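Local coordinates for protein microbial serine proteinases; subtilisin (Bacillus subtilis, PDB 2GKO) that probably hydrolyses peptide bonds in proteins as a cold-adapted, calcium-loaded serine protease of the subtilisin family, at residues 147-150 / 151-155. Sequence-based numbering, arbitrary orientation.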
loop_
_atom_site.group_PDB
_atom_site.type_symbol
_atom_site.label_atom_id
_atom_site.label_comp_id
_atom_site.label_asym_id
_atom_site.label_seq_id
_atom_site.Cartn_x
_atom_site.Cartn_y
_atom_site.Cartn_z
ATOM N N LEU A 147 9.163 4.562 18.024
ATOM C CA LEU A 147 8.234 5.663 17.740
ATOM C C LEU A 147 7.216 5.209 16.691
ATOM O O LEU A 147 6.017 5.399 16.859
ATOM C CB LEU A 147 8.992 6.901 17.246
ATOM C CG LEU A 147 9.835 7.642 18.276
ATOM C CD1 LEU A 147 10.681 8.705 17.606
ATOM C CD2 LEU A 147 8.919 8.266 19.335
ATOM N N ILE A 148 7.713 4.586 15.621
ATOM C CA ILE A 148 6.835 4.165 14.537
ATOM C C ILE A 148 5.973 2.983 14.981
ATOM O O ILE A 148 4.758 2.933 14.763
ATOM C CB ILE A 148 7.651 3.828 13.285
ATOM C CG1 ILE A 148 8.232 5.115 12.689
ATOM C CG2 ILE A 148 6.771 3.095 12.260
ATOM C CD1 ILE A 148 9.289 4.891 11.647
ATOM N N THR A 149 6.597 1.998 15.610
ATOM C CA THR A 149 5.856 0.853 16.145
ATOM C C THR A 149 4.695 1.251 17.062
ATOM O O THR A 149 3.560 0.788 16.898
ATOM C CB THR A 149 6.815 -0.054 16.912
ATOM O OG1 THR A 149 7.706 -0.704 15.998
ATOM C CG2 THR A 149 6.066 -1.179 17.589
ATOM N N ASN A 150 4.980 2.126 18.022
ATOM C CA ASN A 150 3.960 2.548 18.982
ATOM C C ASN A 150 2.833 3.325 18.316
ATOM O O ASN A 150 1.666 3.180 18.691
ATOM C CB ASN A 150 4.577 3.357 20.106
ATOM C CG ASN A 150 5.456 2.506 21.022
ATOM O OD1 ASN A 150 5.445 1.277 20.932
ATOM N ND2 ASN A 150 6.234 3.165 21.884
ATOM N N ALA A 151 3.194 4.117 17.307
ATOM C CA ALA A 151 2.223 4.874 16.524
ATOM C C ALA A 151 1.327 3.927 15.739
ATOM O O ALA A 151 0.114 4.095 15.724
ATOM C CB ALA A 151 2.933 5.850 15.610
ATOM N N VAL A 152 1.914 2.898 15.126
ATOM C CA VAL A 152 1.147 1.872 14.407
ATOM C C VAL A 152 0.147 1.189 15.322
ATOM O O VAL A 152 -1.022 1.035 14.978
ATOM C CB VAL A 152 2.072 0.832 13.724
ATOM C CG1 VAL A 152 1.323 -0.411 13.275
ATOM C CG2 VAL A 152 2.798 1.473 12.539
ATOM N N ASP A 153 0.615 0.797 16.502
ATOM C CA ASP A 153 -0.257 0.135 17.454
ATOM C C ASP A 153 -1.390 1.055 17.916
ATOM O O ASP A 153 -2.530 0.611 18.042
ATOM C CB ASP A 153 0.561 -0.353 18.659
ATOM C CG ASP A 153 1.575 -1.440 18.288
ATOM O OD1 ASP A 153 1.333 -2.183 17.308
ATOM O OD2 ASP A 153 2.634 -1.611 18.961
ATOM N N TYR A 154 -1.067 2.315 18.160
ATOM C CA TYR A 154 -2.037 3.334 18.555
ATOM C C TYR A 154 -3.133 3.480 17.505
ATOM O O TYR A 154 -4.330 3.431 17.804
ATOM C CB TYR A 154 -1.297 4.643 18.748
ATOM C CG TYR A 154 -2.135 5.864 19.048
ATOM C CD1 TYR A 154 -2.501 6.184 20.347
ATOM C CD2 TYR A 154 -2.516 6.737 18.025
ATOM C CE1 TYR A 154 -3.248 7.312 20.619
ATOM C CE2 TYR A 154 -3.249 7.889 18.290
ATOM C CZ TYR A 154 -3.620 8.162 19.588
ATOM O OH TYR A 154 -4.343 9.289 19.869
ATOM N N ALA A 155 -2.710 3.653 16.259
ATOM C CA ALA A 155 -3.674 3.795 15.165
ATOM C C ALA A 155 -4.517 2.547 14.939
ATOM O O ALA A 155 -5.713 2.646 14.716
ATOM C CB ALA A 155 -2.941 4.191 13.875
HETATM O O HOH W 1 3.281 -0.177 21.105
#
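Asn150 and Asp153, three residues apart, are bridged by one water that donates to both: to Asn150 OD1 at 2.6 Å and to Asp153 OD2 at 2.7 Å. With chi1 near -65°, the carboxylate of Asp153 folds back beside its own backbone N, setting OD2 alongside Thr149, 3.7 Å from Thr149 CG2. Its other oxygen, OD1, is hydrogen-bonded to Asn184, while Thr149 turns OG1 to Glu144 and the carbonyl of Ser145. With an alanine here instead of Asp153, the bridging water is likely to lose one of its two acceptors and Asn184 ND2 its carboxylate partner.

The backbone bonds run through about two turns of helix. Val152 N gives a nearly straight bond to Ile148 O (2.9 Å, N-H...O 164°), and Asp153 N reaches Thr149 O at 3.0 Å; Ala151 N donates to Leu147 O and Tyr154 N to Asn150 O (2.9 Å), with the same i to i+4 spacing.

Apolar contact is slight: Ile148 CG2 faces Val152 CG2 at 4.3 Å, while Ala151 packs on Ile119 of helix 112-129. Tyr154 OH is hydrogen-bonded to Asp124 OD2 of that helix.

Four consecutive i to i+4 bonds mark this as part of alpha-helix 146-157, which connects parallel strands 133-137 and 161-165 in a beta-alpha-beta unit of the subtilisin fold.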